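Local coordinates for uncharacterized protein (Legionella pneumophila subsp. pneumophila, PDB 5DGG), which is of unknown function but probably acts as a ubiquitin-specific cysteine protease of the CA clan, this chain being its central domain, at residues H9-L14 and M25-R30; I57-G60 and G66-L69; L83-P88 and D99-L104. All blocks are in the same frame, centred on the assembly; numbering follows the deposited sequence. Where two conformers were deposited one is given.

Interaction 1. Residues H9-L14 and M25-R30; sequences HDMTLL and MAVLNR
A small apolar contact helped by one water joins Met11 and Thr12 of helix 8-14 to Val27, at the irregular break in strand 22-29, an outermost strand of the central sheet. The helix lies beside the strand without hydrogen bonding to it directly, and the nearest alpha carbons, those of Thr12 and Ala26, are 6.9 Å apart. Met11 meets the valine through the base of its side chain: its CB lies 3.8 Å from Val27 CG1. Val27 turns that methyl toward the helix because CG1 stands anti to its own carbonyl carbon (chi1 -63°). Val27 was modelled in two conformers and this touch belongs to one of them, so its detail is less certain than that of a singly placed residue. Beyond CB the Met11 chain folds back at both of its next bonds, and the Met11 side chain also touches Met6 and Trp64. Thr12 sits at the more exposed margin, its OG1 4.3 Å from Val27 CG1. That hydroxyl bonds to the carbonyl O of Asp8, one turn back in the helix, which holds its direction, and Thr12 OG1 also bonds to a water whose oxygen is 2.6 Å away. The same water accepts the backbone N-H of Val27, its oxygen 3.3 Å from Val27 N. Threonine suits this margin, since its hydroxyl can serve helix and water together. The branched valine suits the inner side, where it also lies on Pro58 of the adjacent strand. Leu28, next along the strand, instead packs on Ser35 and Ile39 of helix 33-47. The chemistry implies a modest attachment: hydrocarbon contact joins helix to strand at its buried side, while at the margin a bridging water satisfies a backbone N-H that the threonine does not bind directly.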
loop_
_atom_site.group_PDB
_atom_site.type_symbol
_atom_site.label_atom_id
_atom_site.label_comp_id
_atom_site.label_asym_id
_atom_site.label_seq_id
_atom_site.Cartn_x
_atom_site.Cartn_y
_atom_site.Cartn_z
ATOM N N HIS A 9 -12.760 -5.809 -0.080
ATOM C CA HIS A 9 -12.572 -7.246 0.047
ATOM C C HIS A 9 -11.611 -7.752 -1.010
ATOM O O HIS A 9 -10.807 -8.629 -0.738
ATOM C CB HIS A 9 -13.905 -8.027 0.008
ATOM C CG HIS A 9 -14.694 -7.846 -1.252
ATOM N ND1 HIS A 9 -15.682 -6.890 -1.385
ATOM C CD2 HIS A 9 -14.671 -8.525 -2.427
ATOM C CE1 HIS A 9 -16.218 -6.976 -2.591
ATOM N NE2 HIS A 9 -15.621 -7.955 -3.246
ATOM N N ASP A 10 -11.671 -7.178 -2.207
ATOM C CA ASP A 10 -10.745 -7.533 -3.289
ATOM C C ASP A 10 -9.322 -7.214 -2.864
ATOM O O ASP A 10 -8.424 -8.024 -3.085
ATOM C CB ASP A 10 -11.050 -6.761 -4.570
ATOM C CG ASP A 10 -12.465 -6.980 -5.072
ATOM O OD1 ASP A 10 -12.918 -8.144 -5.072
ATOM O OD2 ASP A 10 -13.099 -5.994 -5.501
ATOM N N MET A 11 -9.118 -6.038 -2.250
ATOM C CA MET A 11 -7.762 -5.661 -1.806
ATOM C C MET A 11 -7.315 -6.613 -0.698
ATOM O O MET A 11 -6.182 -7.098 -0.691
ATOM C CB MET A 11 -7.704 -4.223 -1.282
ATOM C CG MET A 11 -8.074 -3.116 -2.274
ATOM S SD MET A 11 -6.898 -3.009 -3.638
ATOM C CE MET A 11 -5.564 -2.197 -2.706
ATOM N N THR A 12 -8.206 -6.864 0.260
ATOM C CA THR A 12 -7.888 -7.775 1.364
ATOM C C THR A 12 -7.408 -9.121 0.820
ATOM O O THR A 12 -6.396 -9.635 1.246
ATOM C CB THR A 12 -9.092 -7.927 2.292
ATOM O OG1 THR A 12 -9.403 -6.640 2.849
ATOM C CG2 THR A 12 -8.789 -8.913 3.399
ATOM N N LEU A 13 -8.079 -9.637 -0.195
ATOM C CA LEU A 13 -7.724 -10.936 -0.744
ATOM C C LEU A 13 -6.353 -10.900 -1.405
ATOM O O LEU A 13 -5.547 -11.813 -1.194
ATOM C CB LEU A 13 -8.784 -11.415 -1.753
ATOM C CG LEU A 13 -8.864 -12.927 -1.982
ATOM C CD1 LEU A 13 -9.366 -13.622 -0.720
ATOM C CD2 LEU A 13 -9.750 -13.265 -3.177
ATOM N N LEU A 14 -6.067 -9.847 -2.174
ATOM C CA LEU A 14 -4.876 -9.852 -3.026
ATOM C C LEU A 14 -3.616 -9.184 -2.454
ATOM O O LEU A 14 -2.519 -9.458 -2.913
ATOM C CB LEU A 14 -5.191 -9.212 -4.361
ATOM C CG LEU A 14 -4.358 -9.694 -5.549
ATOM C CD1 LEU A 14 -4.066 -11.196 -5.553
ATOM C CD2 LEU A 14 -5.151 -9.358 -6.792
ATOM N N MET A 25 -1.143 -3.749 7.002
ATOM C CA MET A 25 -2.397 -3.436 7.681
ATOM C C MET A 25 -3.589 -3.614 6.756
ATOM O O MET A 25 -3.444 -3.622 5.544
ATOM C CB MET A 25 -2.422 -2.002 8.147
ATOM C CG MET A 25 -1.123 -1.544 8.705
ATOM S SD MET A 25 -1.294 -0.475 10.095
ATOM C CE MET A 25 -1.477 -1.903 11.164
ATOM N N ALA A 26 -4.763 -3.718 7.383
ATOM C CA ALA A 26 -6.019 -3.764 6.658
ATOM C C ALA A 26 -6.284 -2.454 5.961
ATOM O O ALA A 26 -5.752 -1.381 6.314
ATOM C CB ALA A 26 -7.177 -4.086 7.582
ATOM N N VAL A 27 -7.194 -2.542 5.022
ATOM C CA VAL A 27 -7.599 -1.361 4.273
ATOM C C VAL A 27 -8.091 -0.210 5.159
ATOM O O VAL A 27 -8.820 -0.394 6.145
ATOM C CB VAL A 27 -8.660 -1.668 3.207
ATOM C CG1 VAL A 27 -8.099 -2.619 2.164
ATOM C CG2 VAL A 27 -9.932 -2.205 3.838
ATOM N N LEU A 28 -7.657 0.992 4.805
ATOM C CA LEU A 28 -8.090 2.197 5.492
ATOM C C LEU A 28 -8.986 2.984 4.547
ATOM O O LEU A 28 -8.693 3.091 3.368
ATOM C CB LEU A 28 -6.922 3.092 5.850
ATOM C CG LEU A 28 -6.276 3.027 7.165
ATOM C CD1 LEU A 28 -5.316 4.212 7.251
ATOM C CD2 LEU A 28 -7.343 3.045 8.269
ATOM N N ASN A 29 -10.064 3.543 5.079
ATOM C CA ASN A 29 -10.939 4.412 4.320
ATOM C C ASN A 29 -10.689 5.848 4.768
ATOM O O ASN A 29 -11.101 6.253 5.869
ATOM C CB ASN A 29 -12.381 4.017 4.652
ATOM C CG ASN A 29 -13.367 4.798 3.894
ATOM O OD1 ASN A 29 -13.250 6.013 3.704
ATOM N ND2 ASN A 29 -14.351 4.086 3.379
ATOM N N ARG A 30 -10.094 6.652 3.908
ATOM C CA ARG A 30 -9.662 7.998 4.309
ATOM C C ARG A 30 -10.795 8.959 4.527
ATOM O O ARG A 30 -10.595 9.993 5.153
ATOM C CB ARG A 30 -8.680 8.614 3.311
ATOM C CG ARG A 30 -9.231 8.914 1.964
ATOM C CD ARG A 30 -8.114 9.319 0.966
ATOM N NE ARG A 30 -8.042 10.776 0.963
ATOM C CZ ARG A 30 -8.454 11.557 -0.024
ATOM N NH1 ARG A 30 -8.880 11.041 -1.182
ATOM N NH2 ARG A 30 -8.395 12.872 0.137
HETATM O O HOH W 1 -7.414 -5.721 4.170
#

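Interaction 2. Residues I57-G60 and G66-L69; sequences IPVG and GVYL
Val59 and Val67 share one rotamer, with CG1 anti to the backbone N (chi1 -180° and 173°), and this brings their CG2 methyls together, 3.7 Å apart, as the two side chains cross at a slant. Ile57 places CG2 rather than CG1 opposite its N, and its CB lies 4.1 Å from Val67 CB. All three project on the face that also carries Leu83 and Leu85, where beta-branched residues suit the extended backbone. Ile57 and Val67 form an antiparallel hydrogen-bonded pair of the hairpin made by strands 54-60 and 65-70. Ile57 N-H donates to Val67 O, N to O 2.7 Å, in the carbonyl plane; in the return bond, Val67 N to Ile57 O at 3.0 Å, the donor sits tilted about 18° from the Ile57 carbonyl plane. Pro58 and Gly66 come next, a non-hydrogen-bonded pair, so the proline's missing N-H costs nothing on this side. Gly66 has no side chain, and the hydroxyl of Tyr68 lies over it, OH 3.8 Å from Gly66 CA, while bonding to Ser140 of helix 132-146. Paired bonds thus satisfy the buried backbone polar groups of Ile57 and Val67, whose branched hydrocarbon, with Val59, adds apolar packing on one face.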
loop_
_atom_site.group_PDB
_atom_site.type_symbol
_atom_site.label_atom_id
_atom_site.label_comp_id
_atom_site.label_asym_id
_atom_site.label_seq_id
_atom_site.Cartn_x
_atom_site.Cartn_y
_atom_site.Cartn_z
ATOM N N ILE A 57 0.170 0.173 4.237
ATOM C CA ILE A 57 -1.287 0.410 4.368
ATOM C C ILE A 57 -1.899 0.672 3.028
ATOM O O ILE A 57 -1.493 1.600 2.347
ATOM C CB ILE A 57 -1.626 1.627 5.300
ATOM C CG1 ILE A 57 -0.769 1.628 6.559
ATOM C CG2 ILE A 57 -3.128 1.590 5.645
ATOM C CD1 ILE A 57 -1.062 2.762 7.544
ATOM N N PRO A 58 -2.895 -0.130 2.612
ATOM C CA PRO A 58 -3.622 0.280 1.443
ATOM C C PRO A 58 -4.706 1.288 1.782
ATOM O O PRO A 58 -5.509 1.043 2.661
ATOM C CB PRO A 58 -4.205 -1.025 0.912
ATOM C CG PRO A 58 -4.306 -1.921 2.143
ATOM C CD PRO A 58 -3.467 -1.344 3.228
ATOM N N VAL A 59 -4.720 2.427 1.116
ATOM C CA VAL A 59 -5.628 3.512 1.505
ATOM C C VAL A 59 -6.587 3.831 0.367
ATOM O O VAL A 59 -6.181 4.190 -0.737
ATOM C CB VAL A 59 -4.880 4.779 1.901
ATOM C CG1 VAL A 59 -5.833 5.889 2.308
ATOM C CG2 VAL A 59 -3.914 4.485 3.030
ATOM N N GLY A 60 -7.864 3.678 0.656
ATOM C CA GLY A 60 -8.893 4.010 -0.293
ATOM C C GLY A 60 -9.963 4.877 0.321
ATOM O O GLY A 60 -9.690 5.658 1.187
ATOM N N GLY A 66 -1.050 3.571 -1.863
ATOM C CA GLY A 66 -0.269 2.799 -0.918
ATOM C C GLY A 66 0.596 3.665 -0.036
ATOM O O GLY A 66 1.115 4.686 -0.461
ATOM N N VAL A 67 0.666 3.295 1.233
ATOM C CA VAL A 67 1.500 3.937 2.193
ATOM C C VAL A 67 2.504 2.933 2.731
ATOM O O VAL A 67 2.101 1.852 3.230
ATOM C CB VAL A 67 0.628 4.445 3.358
ATOM C CG1 VAL A 67 1.481 4.985 4.499
ATOM C CG2 VAL A 67 -0.351 5.454 2.854
ATOM N N TYR A 68 3.780 3.270 2.672
ATOM C CA TYR A 68 4.875 2.375 3.094
ATOM C C TYR A 68 5.781 3.081 4.074
ATOM O O TYR A 68 6.500 4.028 3.704
ATOM C CB TYR A 68 5.665 1.819 1.885
ATOM C CG TYR A 68 4.726 1.345 0.848
ATOM C CD1 TYR A 68 4.243 0.068 0.901
ATOM C CD2 TYR A 68 4.307 2.174 -0.190
ATOM C CE1 TYR A 68 3.323 -0.378 -0.003
ATOM C CE2 TYR A 68 3.385 1.744 -1.096
ATOM C CZ TYR A 68 2.879 0.474 -0.988
ATOM O OH TYR A 68 1.992 -0.030 -1.918
ATOM N N LEU A 69 5.735 2.625 5.322
ATOM C CA LEU A 69 6.550 3.188 6.394
ATOM C C LEU A 69 7.723 2.270 6.685
ATOM O O LEU A 69 7.537 1.051 6.882
ATOM C CB LEU A 69 5.707 3.377 7.676
ATOM C CG LEU A 69 6.391 3.990 8.910
ATOM C CD1 LEU A 69 6.757 5.458 8.741
ATOM C CD2 LEU A 69 5.498 3.875 10.142
#

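Interaction 3. Residues L83-P88 and D99-L104; sequences LELFDP and DYVLDL
No ring enters the touch of Leu83 and Leu85 on Val101; the aromatic ring of strand 81-86, Phe86, belongs to the reverse side of the sheet. Pro88 N stands 3.9 Å above one face of that ring, displaced toward its rim, and the ring also stacks with Tyr139 of helix 132-146. The leucines project instead toward helix 98-108, where Val101 fits against both. Leu83 crosses the valine aslant and brings both branches to one methyl: its CD2 comes within 3.5 Å of Val101 CG1, a tight approach, and its CD1 within 3.8 Å of that same CG1. The other valine methyl serves Leu85, with Val101 CG2 4.0 Å from Leu85 CD2 and the two side chains lying alongside but pointing opposite ways. Val101 sets CG1 anti to its N (chi1 -177°), dividing its methyls between the two leucines. A compact valine allows the helix to lie close, and the longer leucines span the rest of the gap. Val67 of strand 65-70 also touches all three side chains. The next residue, Leu102, rests on Val115 and Ile117 of strand 115-120, so helix 98-108 packs over strands 65-70, 81-86 and 115-120, as the connection of a beta-alpha-beta unit.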
loop_
_atom_site.group_PDB
_atom_site.type_symbol
_atom_site.label_atom_id
_atom_site.label_comp_id
_atom_site.label_asym_id
_atom_site.label_seq_id
_atom_site.Cartn_x
_atom_site.Cartn_y
_atom_site.Cartn_z
ATOM N N LEU A 83 8.453 7.583 4.946
ATOM C CA LEU A 83 7.095 7.359 4.596
ATOM C C LEU A 83 6.901 7.552 3.066
ATOM O O LEU A 83 6.972 8.688 2.550
ATOM C CB LEU A 83 6.273 8.373 5.360
ATOM C CG LEU A 83 4.801 8.296 5.177
ATOM C CD1 LEU A 83 4.289 6.983 5.778
ATOM C CD2 LEU A 83 4.130 9.549 5.750
ATOM N N GLU A 84 6.732 6.469 2.348
ATOM C CA GLU A 84 6.503 6.547 0.899
ATOM C C GLU A 84 5.011 6.533 0.622
ATOM O O GLU A 84 4.292 5.642 1.105
ATOM C CB GLU A 84 7.156 5.370 0.180
ATOM C CG GLU A 84 6.791 5.302 -1.285
ATOM C CD GLU A 84 7.419 4.147 -2.070
ATOM O OE1 GLU A 84 8.235 3.384 -1.489
ATOM O OE2 GLU A 84 7.036 3.970 -3.263
ATOM N N LEU A 85 4.549 7.515 -0.125
ATOM C CA LEU A 85 3.164 7.641 -0.522
ATOM C C LEU A 85 3.015 7.434 -2.003
ATOM O O LEU A 85 3.502 8.237 -2.788
ATOM C CB LEU A 85 2.648 9.029 -0.115
ATOM C CG LEU A 85 2.802 9.414 1.363
ATOM C CD1 LEU A 85 2.276 10.835 1.685
ATOM C CD2 LEU A 85 2.150 8.406 2.264
ATOM N N PHE A 86 2.415 6.300 -2.397
ATOM C CA PHE A 86 2.351 5.822 -3.794
ATOM C C PHE A 86 0.965 6.087 -4.379
ATOM O O PHE A 86 -0.039 5.694 -3.813
ATOM C CB PHE A 86 2.656 4.318 -3.853
ATOM C CG PHE A 86 2.371 3.671 -5.169
ATOM C CD1 PHE A 86 3.265 3.774 -6.212
ATOM C CD2 PHE A 86 1.188 2.961 -5.359
ATOM C CE1 PHE A 86 3.006 3.153 -7.423
ATOM C CE2 PHE A 86 0.936 2.332 -6.548
ATOM C CZ PHE A 86 1.860 2.419 -7.587
ATOM N N ASP A 87 0.932 6.769 -5.509
ATOM C CA ASP A 87 -0.305 6.960 -6.229
ATOM C C ASP A 87 -0.163 6.333 -7.635
ATOM O O ASP A 87 0.755 6.684 -8.395
ATOM C CB ASP A 87 -0.553 8.454 -6.312
ATOM C CG ASP A 87 -1.883 8.802 -6.930
ATOM O OD1 ASP A 87 -2.324 8.114 -7.867
ATOM O OD2 ASP A 87 -2.482 9.809 -6.497
ATOM N N PRO A 88 -1.054 5.378 -7.989
ATOM C CA PRO A 88 -1.021 4.748 -9.306
ATOM C C PRO A 88 -0.941 5.740 -10.483
ATOM O O PRO A 88 -0.410 5.384 -11.549
ATOM C CB PRO A 88 -2.339 3.985 -9.340
ATOM C CG PRO A 88 -2.566 3.624 -7.917
ATOM C CD PRO A 88 -2.093 4.798 -7.145
ATOM N N ASP A 99 -1.282 15.077 4.678
ATOM C CA ASP A 99 -1.867 15.510 5.951
ATOM C C ASP A 99 -2.485 14.366 6.688
ATOM O O ASP A 99 -2.356 14.284 7.892
ATOM C CB ASP A 99 -2.979 16.528 5.711
ATOM C CG ASP A 99 -2.442 17.904 5.425
ATOM O OD1 ASP A 99 -1.478 18.327 6.117
ATOM O OD2 ASP A 99 -2.978 18.556 4.496
ATOM N N TYR A 100 -3.161 13.514 5.920
ATOM C CA TYR A 100 -3.857 12.354 6.427
ATOM C C TYR A 100 -2.917 11.449 7.159
ATOM O O TYR A 100 -3.187 11.061 8.306
ATOM C CB TYR A 100 -4.551 11.577 5.293
ATOM C CG TYR A 100 -5.320 10.358 5.754
ATOM C CD1 TYR A 100 -6.539 10.503 6.434
ATOM C CD2 TYR A 100 -4.855 9.072 5.531
ATOM C CE1 TYR A 100 -7.248 9.389 6.853
ATOM C CE2 TYR A 100 -5.553 7.960 5.957
ATOM C CZ TYR A 100 -6.771 8.142 6.608
ATOM O OH TYR A 100 -7.494 7.088 7.068
ATOM N N VAL A 101 -1.800 11.100 6.523
ATOM C CA VAL A 101 -0.889 10.164 7.134
ATOM C C VAL A 101 -0.087 10.783 8.281
ATOM O O VAL A 101 0.169 10.107 9.293
ATOM C CB VAL A 101 0.105 9.550 6.106
ATOM C CG1 VAL A 101 0.974 8.540 6.818
ATOM C CG2 VAL A 101 -0.675 8.836 5.023
ATOM N N LEU A 102 0.345 12.027 8.099
ATOM C CA LEU A 102 1.010 12.733 9.153
ATOM C C LEU A 102 0.116 12.831 10.411
ATOM O O LEU A 102 0.580 12.618 11.517
ATOM C CB LEU A 102 1.412 14.134 8.705
ATOM C CG LEU A 102 2.658 14.234 7.843
ATOM C CD1 LEU A 102 2.874 15.693 7.419
ATOM C CD2 LEU A 102 3.880 13.693 8.592
ATOM N N ASP A 103 -1.159 13.094 10.221
ATOM C CA ASP A 103 -2.087 13.135 11.363
ATOM C C ASP A 103 -2.287 11.770 11.987
ATOM O O ASP A 103 -2.352 11.650 13.197
ATOM C CB ASP A 103 -3.414 13.746 10.967
ATOM C CG ASP A 103 -3.305 15.222 10.707
ATOM O OD1 ASP A 103 -2.192 15.714 10.412
ATOM O OD2 ASP A 103 -4.345 15.917 10.757
ATOM N N LEU A 104 -2.320 10.729 11.178
ATOM C CA LEU A 104 -2.401 9.368 11.688
ATOM C C LEU A 104 -1.181 9.030 12.513
ATOM O O LEU A 104 -1.287 8.530 13.645
ATOM C CB LEU A 104 -2.538 8.439 10.512
ATOM C CG LEU A 104 -2.758 6.955 10.643
ATOM C CD1 LEU A 104 -3.857 6.674 11.638
ATOM C CD2 LEU A 104 -3.144 6.481 9.272
#

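In the fold
The three contacts follow one another along the chain without overlap and all reach the same five-stranded mixed sheet. Interaction 2 is central, its centre about 9 Å from that of interaction 1 and about 7 Å from that of interaction 3; the latter two centres are about 16 Å apart. Backbone bonds connect them, Leu28 and Arg30 to Gly60 on one side, Gly66 and Tyr68 to Phe86 and Glu84 on the other. Helix 8-14 lies against Val27 on the face shared with Pro58, whereas helix 98-108 packs on the reverse face, where Leu104 meets Leu28. The sheet is thus sandwiched between helices, forming the core of what is probably a CA-clan protease domain.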